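Local coordinates for protein putative Nitroreductase (Anabaena variabilis ATCC 29413, PDB 3EO7) that binds flavin mononucleotide and probably works as an oxidoreductase of the nitroreductase family, at residues A[30-42]-A[168-180]. Sequence-based numbering, arbitrary orientation.
Sequences RLDWAKQPVPFKE and AVFYRSAWRYEDR
The chi1 of Trp175 (168°) puts its CG across from the backbone N and carries the indole out from helix 170-177 into the bend of loop 30-42, where Gln36, its CG likewise anti to N and its chain extended, lies across one indole face. In the Gln36 conformer given, one of two and so less certain, the side-chain amide is virtually parallel to the ring and CG sits 3.6 Å from the six-membered centroid, a CH-pi contact. Gln36 CA covers the same face, as does Pro37 CD over the five-membered ring, 3.6 Å from Trp175 CG, while Leu31 CD2 lies over the opposite face, almost on the ring normal, in a CH-pi contact 4.1 Å from the six-membered centroid. At the rim, Trp175 NE1 donates a nearly straight hydrogen bond of 2.9 Å to Asp32 O, which lies close to the indole plane; NE1 stands well above the carbonyl plane, not on a lone pair. The benzo edge is directed at the face of Trp33 in an offset edge-to-face pair, planes 69° apart. Replacing Trp175 by alanine removes the indole, and is likely to open a gap between Leu31 and Pro37 and leave Asp32 O without its indole donor. One water links Asp32 N to Trp175 O.

Further along, Pro37 CG packs 3.8 Å from Tyr171 CD2, and the extended Arg172 chain runs past Pro39, its CD and NE close to Pro39 CA. The Arg172 guanidinium is sandwiched between the Pro39-Phe40 peptide, with Pro39 C 3.5 Å from Arg172 CZ, and Val169 CG2 on its other face. A second water joins Arg172 NE to Val38 O, while Glu110 takes NH1 in a salt bridge and Tyr107 O accepts from it too, fixing the group's rotation. The loop leading to strand 47-50 is thus fastened to the helix following strand 162-169 mainly by CH-pi and apolar packing and the guanidinium laid against the Pro39-Phe40 peptide, with one direct hydrogen bond and two water bridges as polar links.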
ATOM      1  N   ARG A  30     -24.206  -6.533  11.841  1.00 46.73           N
ATOM      2  CA  ARG A  30     -24.280  -5.414  12.782  1.00 46.33           C
ATOM      3  C   ARG A  30     -22.962  -5.013  13.472  1.00 43.74           C
ATOM      4  O   ARG A  30     -22.399  -5.779  14.264  1.00 42.81           O
ATOM      5  CB  ARG A  30     -25.277  -5.703  13.886  1.00 46.65           C
ATOM      6  CG  ARG A  30     -25.425  -4.543  14.895  1.00 51.11           C
ATOM      7  CD  ARG A  30     -26.184  -5.024  16.100  1.00 63.23           C
ATOM      8  NE  ARG A  30     -27.367  -5.747  15.651  1.00 69.56           N
ATOM      9  CZ  ARG A  30     -28.548  -5.197  15.394  1.00 71.10           C
ATOM     10  NH1 ARG A  30     -28.758  -3.894  15.579  1.00 74.24           N
ATOM     11  NH2 ARG A  30     -29.530  -5.971  14.960  1.00 71.68           N
ATOM     12  N   LEU A  31     -22.543  -3.773  13.230  1.00 39.46           N
ATOM     13  CA  LEU A  31     -21.340  -3.219  13.817  1.00 37.24           C
ATOM     14  C   LEU A  31     -21.578  -2.909  15.279  1.00 37.21           C
ATOM     15  O   LEU A  31     -22.636  -2.434  15.659  1.00 37.59           O
ATOM     16  CB  LEU A  31     -20.958  -1.906  13.123  1.00 33.29           C
ATOM     17  CG  LEU A  31     -20.544  -1.977  11.675  1.00 36.50           C
ATOM     18  CD1 LEU A  31     -20.506  -0.562  11.103  1.00 29.60           C
ATOM     19  CD2 LEU A  31     -19.188  -2.675  11.538  1.00 28.35           C
ATOM     20  N   ASP A  32     -20.567  -3.141  16.088  1.00 38.93           N
ATOM     21  CA  ASP A  32     -20.630  -2.846  17.499  1.00 41.87           C
ATOM     22  C   ASP A  32     -20.114  -1.422  17.682  1.00 42.22           C
ATOM     23  O   ASP A  32     -18.941  -1.215  18.008  1.00 41.74           O
ATOM     24  CB  ASP A  32     -19.749  -3.843  18.261  1.00 41.52           C
ATOM     25  CG  ASP A  32     -19.790  -3.638  19.776  1.00 46.94           C
ATOM     26  OD1 ASP A  32     -20.545  -2.752  20.243  1.00 44.73           O
ATOM     27  OD2 ASP A  32     -19.052  -4.368  20.476  1.00 47.27           O
ATOM     28  N   TRP A  33     -20.984  -0.440  17.492  1.00 43.10           N
ATOM     29  CA  TRP A  33     -20.577   0.968  17.655  1.00 44.65           C
ATOM     30  C   TRP A  33     -19.977   1.246  19.052  1.00 46.16           C
ATOM     31  O   TRP A  33     -18.999   1.968  19.181  1.00 44.79           O
ATOM     32  CB  TRP A  33     -21.740   1.882  17.438  1.00 43.97           C
ATOM     33  CG  TRP A  33     -22.493   1.573  16.223  1.00 42.79           C
ATOM     34  CD1 TRP A  33     -23.639   0.827  16.143  1.00 44.23           C
ATOM     35  CD2 TRP A  33     -22.188   1.995  14.896  1.00 41.84           C
ATOM     36  NE1 TRP A  33     -24.055   0.754  14.840  1.00 42.72           N
ATOM     37  CE2 TRP A  33     -23.191   1.471  14.052  1.00 38.11           C
ATOM     38  CE3 TRP A  33     -21.164   2.769  14.332  1.00 43.38           C
ATOM     39  CZ2 TRP A  33     -23.206   1.700  12.676  1.00 39.63           C
ATOM     40  CZ3 TRP A  33     -21.187   3.000  12.965  1.00 42.83           C
ATOM     41  CH2 TRP A  33     -22.191   2.459  12.156  1.00 41.32           C
ATOM     42  N   ALA A  34     -20.540   0.659  20.100  1.00 46.74           N
ATOM     43  CA  ALA A  34     -19.963   0.835  21.443  1.00 46.73           C
ATOM     44  C   ALA A  34     -18.454   0.584  21.392  1.00 45.99           C
ATOM     45  O   ALA A  34     -17.697   1.099  22.213  1.00 47.32           O
ATOM     46  CB  ALA A  34     -20.627  -0.117  22.457  1.00 46.08           C
ATOM     47  N   LYS A  35     -18.034  -0.218  20.417  1.00 43.19           N
ATOM     48  CA  LYS A  35     -16.656  -0.567  20.236  1.00 42.27           C
ATOM     49  C   LYS A  35     -15.921   0.048  19.030  1.00 34.10           C
ATOM     50  O   LYS A  35     -14.816  -0.397  18.772  1.00 32.90           O
ATOM     51  CB  LYS A  35     -16.519  -2.101  20.106  1.00 45.36           C
ATOM     52  CG  LYS A  35     -16.443  -2.930  21.394  1.00 50.29           C
ATOM     53  CD  LYS A  35     -15.908  -4.344  20.999  1.00 49.96           C
ATOM     54  CE  LYS A  35     -15.513  -5.281  22.154  1.00 60.38           C
ATOM     55  NZ  LYS A  35     -14.869  -6.563  21.606  1.00 60.02           N
ATOM     56  N   GLN A  36     -16.501   1.018  18.292  0.50 28.75           N
ATOM     57  CA  GLN A  36     -15.762   1.567  17.125  0.50 25.97           C
ATOM     58  C   GLN A  36     -14.463   2.104  17.656  0.50 25.25           C
ATOM     59  O   GLN A  36     -14.438   2.887  18.607  0.50 24.28           O
ATOM     60  CB  GLN A  36     -16.434   2.657  16.277  0.50 26.35           C
ATOM     61  CG  GLN A  36     -15.519   3.026  15.043  0.50 25.83           C
ATOM     62  CD  GLN A  36     -16.057   4.098  14.112  0.50 24.25           C
ATOM     63  OE1 GLN A  36     -17.120   4.667  14.358  0.50 32.82           O
ATOM     64  NE2 GLN A  36     -15.321   4.379  13.026  0.50 17.20           N
ATOM     65  N   PRO A  37     -13.368   1.635  17.079  1.00 22.19           N
ATOM     66  CA  PRO A  37     -12.064   2.054  17.545  1.00 23.54           C
ATOM     67  C   PRO A  37     -11.719   3.512  17.292  1.00 18.63           C
ATOM     68  O   PRO A  37     -12.159   4.128  16.306  1.00 20.67           O
ATOM     69  CB  PRO A  37     -11.104   1.163  16.734  1.00 24.10           C
ATOM     70  CG  PRO A  37     -11.926   0.117  16.144  1.00 23.11           C
ATOM     71  CD  PRO A  37     -13.290   0.643  16.003  1.00 23.66           C
ATOM     72  N   VAL A  38     -10.865   4.024  18.167  1.00 21.33           N
ATOM     73  CA  VAL A  38     -10.249   5.335  18.015  1.00 21.68           C
ATOM     74  C   VAL A  38      -8.919   4.978  17.330  1.00 20.14           C
ATOM     75  O   VAL A  38      -8.127   4.189  17.851  1.00 21.30           O
ATOM     76  CB  VAL A  38     -10.031   6.048  19.364  1.00 24.94           C
ATOM     77  CG1 VAL A  38      -9.266   7.338  19.145  1.00 27.18           C
ATOM     78  CG2 VAL A  38     -11.399   6.344  20.011  1.00 25.87           C
ATOM     79  N   PRO A  39      -8.703   5.488  16.114  1.00 19.90           N
ATOM     80  CA  PRO A  39      -7.557   5.030  15.318  1.00 17.76           C
ATOM     81  C   PRO A  39      -6.249   5.775  15.607  1.00 19.73           C
ATOM     82  O   PRO A  39      -5.531   6.182  14.695  1.00 18.10           O
ATOM     83  CB  PRO A  39      -8.077   5.243  13.890  1.00 22.33           C
ATOM     84  CG  PRO A  39      -8.872   6.483  14.002  1.00 20.40           C
ATOM     85  CD  PRO A  39      -9.502   6.482  15.380  1.00 21.23           C
ATOM     86  N   PHE A  40      -5.952   5.960  16.884  1.00 18.91           N
ATOM     87  CA  PHE A  40      -4.714   6.598  17.302  1.00 19.35           C
ATOM     88  C   PHE A  40      -4.266   5.871  18.567  1.00 21.45           C
ATOM     89  O   PHE A  40      -5.113   5.412  19.337  1.00 19.31           O
ATOM     90  CB  PHE A  40      -4.945   8.078  17.668  1.00 19.42           C
ATOM     91  CG  PHE A  40      -5.727   8.866  16.645  1.00 19.70           C
ATOM     92  CD1 PHE A  40      -5.123   9.312  15.463  1.00 19.06           C
ATOM     93  CD2 PHE A  40      -7.063   9.156  16.858  1.00 23.91           C
ATOM     94  CE1 PHE A  40      -5.845  10.070  14.528  1.00 18.74           C
ATOM     95  CE2 PHE A  40      -7.784   9.885  15.927  1.00 23.45           C
ATOM     96  CZ  PHE A  40      -7.169  10.321  14.754  1.00 19.27           C
ATOM     97  N   LYS A  41      -2.961   5.831  18.831  1.00 18.61           N
ATOM     98  CA  LYS A  41      -2.446   5.256  20.072  1.00 19.50           C
ATOM     99  C   LYS A  41      -2.156   6.339  21.110  1.00 21.79           C
ATOM    100  O   LYS A  41      -1.665   7.426  20.778  1.00 22.21           O
ATOM    101  CB  LYS A  41      -1.174   4.436  19.856  1.00 19.22           C
ATOM    102  CG  LYS A  41      -1.372   3.198  18.988  1.00 18.95           C
ATOM    103  CD  LYS A  41      -0.178   2.262  18.964  1.00 20.50           C
ATOM    104  CE  LYS A  41       0.167   1.621  20.303  1.00 18.37           C
ATOM    105  NZ  LYS A  41       1.139   0.488  20.165  1.00 14.57           N
ATOM    106  N   GLU A  42      -2.435   6.021  22.375  1.00 24.27           N
ATOM    107  CA  GLU A  42      -2.158   6.923  23.500  1.00 25.74           C
ATOM    108  C   GLU A  42      -0.945   6.446  24.264  1.00 27.17           C
ATOM    109  O   GLU A  42      -0.761   5.241  24.468  1.00 29.39           O
ATOM    110  CB  GLU A  42      -3.327   6.934  24.485  1.00 28.86           C
ATOM    111  CG  GLU A  42      -4.651   7.233  23.860  1.00 32.66           C
ATOM    112  CD  GLU A  42      -4.772   8.664  23.392  1.00 43.96           C
ATOM    113  OE1 GLU A  42      -3.813   9.452  23.582  1.00 42.56           O
ATOM    114  OE2 GLU A  42      -5.844   8.990  22.833  1.00 49.97           O
ATOM    115  N   ALA A 168       0.193  -2.940  11.985  1.00 14.60           N
ATOM    116  CA  ALA A 168      -1.270  -2.956  11.798  1.00 15.49           C
ATOM    117  C   ALA A 168      -1.913  -3.246  13.153  1.00 14.53           C
ATOM    118  O   ALA A 168      -1.511  -4.215  13.832  1.00 16.60           O
ATOM    119  CB  ALA A 168      -1.720  -4.043  10.748  1.00 17.09           C
ATOM    120  N   VAL A 169      -2.883  -2.410  13.545  1.00 15.36           N
ATOM    121  CA  VAL A 169      -3.704  -2.610  14.756  1.00 16.40           C
ATOM    122  C   VAL A 169      -4.960  -3.285  14.182  1.00 16.55           C
ATOM    123  O   VAL A 169      -5.842  -2.651  13.556  1.00 16.65           O
ATOM    124  CB  VAL A 169      -4.024  -1.297  15.494  1.00 16.25           C
ATOM    125  CG1 VAL A 169      -4.897  -1.586  16.684  1.00 16.14           C
ATOM    126  CG2 VAL A 169      -2.718  -0.581  15.924  1.00 16.74           C
ATOM    127  N   PHE A 170      -5.007  -4.601  14.337  1.00 15.35           N
ATOM    128  CA  PHE A 170      -5.975  -5.418  13.610  1.00 17.02           C
ATOM    129  C   PHE A 170      -7.425  -5.013  13.768  1.00 15.36           C
ATOM    130  O   PHE A 170      -8.155  -4.923  12.772  1.00 16.53           O
ATOM    131  CB  PHE A 170      -5.829  -6.883  14.002  1.00 17.92           C
ATOM    132  CG  PHE A 170      -4.409  -7.391  13.920  1.00 17.12           C
ATOM    133  CD1 PHE A 170      -3.685  -7.356  12.711  1.00 14.40           C
ATOM    134  CD2 PHE A 170      -3.802  -7.907  15.036  1.00 18.64           C
ATOM    135  CE1 PHE A 170      -2.386  -7.825  12.663  1.00 18.55           C
ATOM    136  CE2 PHE A 170      -2.495  -8.365  14.975  1.00 17.20           C
ATOM    137  CZ  PHE A 170      -1.804  -8.311  13.791  1.00 16.96           C
ATOM    138  N   TYR A 171      -7.825  -4.774  15.009  1.00 15.95           N
ATOM    139  CA  TYR A 171      -9.225  -4.487  15.277  1.00 16.17           C
ATOM    140  C   TYR A 171      -9.729  -3.227  14.600  1.00 15.55           C
ATOM    141  O   TYR A 171     -10.933  -3.094  14.375  1.00 15.81           O
ATOM    142  CB  TYR A 171      -9.495  -4.451  16.763  1.00 15.73           C
ATOM    143  CG  TYR A 171     -10.973  -4.409  17.096  1.00 15.90           C
ATOM    144  CD1 TYR A 171     -11.782  -5.515  16.816  1.00 19.69           C
ATOM    145  CD2 TYR A 171     -11.546  -3.305  17.683  1.00 21.79           C
ATOM    146  CE1 TYR A 171     -13.119  -5.505  17.108  1.00 23.07           C
ATOM    147  CE2 TYR A 171     -12.897  -3.300  17.987  1.00 21.71           C
ATOM    148  CZ  TYR A 171     -13.661  -4.409  17.711  1.00 20.67           C
ATOM    149  OH  TYR A 171     -15.013  -4.430  17.981  1.00 22.83           O
ATOM    150  N   ARG A 172      -8.834  -2.273  14.324  1.00 14.89           N
ATOM    151  CA  ARG A 172      -9.262  -1.047  13.667  1.00 15.70           C
ATOM    152  C   ARG A 172     -10.042  -1.359  12.366  1.00 15.71           C
ATOM    153  O   ARG A 172     -11.047  -0.693  12.069  1.00 16.19           O
ATOM    154  CB  ARG A 172      -8.069  -0.138  13.390  1.00 16.49           C
ATOM    155  CG  ARG A 172      -7.478   0.488  14.641  1.00 17.66           C
ATOM    156  CD  ARG A 172      -6.390   1.445  14.201  1.00 19.60           C
ATOM    157  NE  ARG A 172      -5.703   1.978  15.352  1.00 18.20           N
ATOM    158  CZ  ARG A 172      -4.578   2.680  15.297  1.00 17.52           C
ATOM    159  NH1 ARG A 172      -4.041   2.961  14.120  1.00 18.76           N
ATOM    160  NH2 ARG A 172      -3.989   3.075  16.437  1.00 18.60           N
ATOM    161  N   SER A 173      -9.580  -2.365  11.618  0.50 14.20           N
ATOM    162  CA  SER A 173     -10.249  -2.783  10.381  0.50 14.89           C
ATOM    163  C   SER A 173     -11.226  -3.921  10.641  0.50 15.87           C
ATOM    164  O   SER A 173     -12.325  -3.922  10.093  0.50 16.75           O
ATOM    165  CB  SER A 173      -9.237  -3.181   9.310  0.50 15.14           C
ATOM    166  OG  SER A 173      -8.490  -2.063   8.895  0.50 12.43           O
ATOM    167  N   ALA A 174     -10.849  -4.864  11.505  1.00 16.70           N
ATOM    168  CA  ALA A 174     -11.696  -6.047  11.779  1.00 15.96           C
ATOM    169  C   ALA A 174     -13.057  -5.670  12.374  1.00 15.86           C
ATOM    170  O   ALA A 174     -14.043  -6.401  12.233  1.00 16.21           O
ATOM    171  CB  ALA A 174     -10.946  -7.079  12.678  1.00 15.73           C
ATOM    172  N   TRP A 175     -13.087  -4.557  13.091  1.00 15.22           N
ATOM    173  CA  TRP A 175     -14.328  -4.023  13.662  1.00 15.12           C
ATOM    174  C   TRP A 175     -15.375  -3.958  12.559  1.00 17.74           C
ATOM    175  O   TRP A 175     -16.532  -4.299  12.791  1.00 17.11           O
ATOM    176  CB  TRP A 175     -14.066  -2.663  14.321  1.00 17.30           C
ATOM    177  CG  TRP A 175     -15.340  -1.937  14.667  1.00 18.79           C
ATOM    178  CD1 TRP A 175     -16.134  -2.162  15.724  1.00 18.44           C
ATOM    179  CD2 TRP A 175     -15.970  -0.915  13.891  1.00 18.06           C
ATOM    180  NE1 TRP A 175     -17.242  -1.328  15.681  1.00 19.58           N
ATOM    181  CE2 TRP A 175     -17.154  -0.549  14.560  1.00 20.45           C
ATOM    182  CE3 TRP A 175     -15.638  -0.260  12.711  1.00 20.33           C
ATOM    183  CZ2 TRP A 175     -17.992   0.447  14.088  1.00 18.81           C
ATOM    184  CZ3 TRP A 175     -16.475   0.730  12.235  1.00 23.94           C
ATOM    185  CH2 TRP A 175     -17.627   1.078  12.916  1.00 21.47           C
ATOM    186  N   ARG A 176     -14.963  -3.567  11.351  1.00 17.44           N
ATOM    187  CA  ARG A 176     -15.880  -3.539  10.227  1.00 16.69           C
ATOM    188  C   ARG A 176     -15.861  -4.782   9.346  1.00 17.71           C
ATOM    189  O   ARG A 176     -16.920  -5.317   8.998  1.00 17.86           O
ATOM    190  CB  ARG A 176     -15.605  -2.331   9.333  1.00 18.64           C
ATOM    191  CG  ARG A 176     -16.522  -2.346   8.086  1.00 23.09           C
ATOM    192  CD  ARG A 176     -16.529  -1.047   7.374  1.00 27.92           C
ATOM    193  NE  ARG A 176     -17.237  -1.199   6.095  1.00 35.40           N
ATOM    194  CZ  ARG A 176     -17.554  -0.190   5.284  1.00 39.45           C
ATOM    195  NH1 ARG A 176     -17.291   1.072   5.624  1.00 29.70           N
ATOM    196  NH2 ARG A 176     -18.163  -0.454   4.124  1.00 43.91           N
ATOM    197  N   TYR A 177     -14.668  -5.239   8.977  1.00 16.48           N
ATOM    198  CA  TYR A 177     -14.510  -6.287   7.946  1.00 17.25           C
ATOM    199  C   TYR A 177     -14.332  -7.709   8.467  1.00 16.73           C
ATOM    200  O   TYR A 177     -14.275  -8.669   7.686  1.00 17.29           O
ATOM    201  CB  TYR A 177     -13.337  -5.922   7.041  1.00 19.59           C
ATOM    202  CG  TYR A 177     -13.557  -4.610   6.294  1.00 18.36           C
ATOM    203  CD1 TYR A 177     -14.473  -4.531   5.249  1.00 21.42           C
ATOM    204  CD2 TYR A 177     -12.829  -3.474   6.611  1.00 17.89           C
ATOM    205  CE1 TYR A 177     -14.689  -3.338   4.583  1.00 24.97           C
ATOM    206  CE2 TYR A 177     -13.041  -2.294   5.944  1.00 20.29           C
ATOM    207  CZ  TYR A 177     -13.957  -2.230   4.933  1.00 23.01           C
ATOM    208  OH  TYR A 177     -14.128  -1.024   4.296  1.00 26.96           O
ATOM    209  N   GLU A 178     -14.284  -7.843   9.778  1.00 15.66           N
ATOM    210  CA  GLU A 178     -14.088  -9.140  10.408  1.00 17.69           C
ATOM    211  C   GLU A 178     -12.877  -9.815   9.770  1.00 18.28           C
ATOM    212  O   GLU A 178     -11.852  -9.146   9.601  1.00 15.89           O
ATOM    213  CB  GLU A 178     -15.376  -9.946  10.337  1.00 20.54           C
ATOM    214  CG  GLU A 178     -16.527  -9.240  11.089  1.00 24.34           C
ATOM    215  CD  GLU A 178     -17.824 -10.069  11.154  1.00 28.46           C
ATOM    216  OE1 GLU A 178     -18.415 -10.357  10.110  1.00 39.26           O
ATOM    217  OE2 GLU A 178     -18.242 -10.391  12.272  1.00 46.44           O
ATOM    218  N   ASP A 179     -12.952 -11.100   9.421  1.00 17.87           N
ATOM    219  CA  ASP A 179     -11.754 -11.781   8.903  1.00 17.91           C
ATOM    220  C   ASP A 179     -11.244 -11.203   7.579  1.00 17.84           C
ATOM    221  O   ASP A 179     -10.054 -11.300   7.282  1.00 16.50           O
ATOM    222  CB  ASP A 179     -11.982 -13.275   8.765  1.00 18.54           C
ATOM    223  CG  ASP A 179     -12.111 -13.987  10.099  1.00 20.12           C
ATOM    224  OD1 ASP A 179     -11.467 -13.574  11.097  1.00 19.29           O
ATOM    225  OD2 ASP A 179     -12.890 -14.955  10.107  1.00 23.31           O
ATOM    226  N   ARG A 180     -12.135 -10.578   6.791  1.00 16.93           N
ATOM    227  CA  ARG A 180     -11.724  -9.962   5.512  1.00 17.42           C
ATOM    228  C   ARG A 180     -10.789  -8.785   5.727  1.00 14.65           C
ATOM    229  O   ARG A 180     -10.171  -8.294   4.797  1.00 15.34           O
ATOM    230  CB  ARG A 180     -12.944  -9.469   4.734  1.00 17.66           C
ATOM    231  CG  ARG A 180     -13.950 -10.547   4.388  1.00 18.60           C
ATOM    232  CD  ARG A 180     -14.914 -10.066   3.326  1.00 20.08           C
ATOM    233  NE  ARG A 180     -15.753 -11.147   2.798  1.00 17.86           N
ATOM    234  CZ  ARG A 180     -16.934 -11.514   3.271  1.00 24.34           C
ATOM    235  NH1 ARG A 180     -17.471 -10.920   4.325  1.00 24.04           N
ATOM    236  NH2 ARG A 180     -17.599 -12.500   2.679  1.00 23.31           N
TER
HETATM  237  O   HOH W   1     -18.117  -4.739  14.999  1.00 26.36           O
HETATM  238  O   HOH W   2      -7.132   1.637  17.839  1.00 21.05           O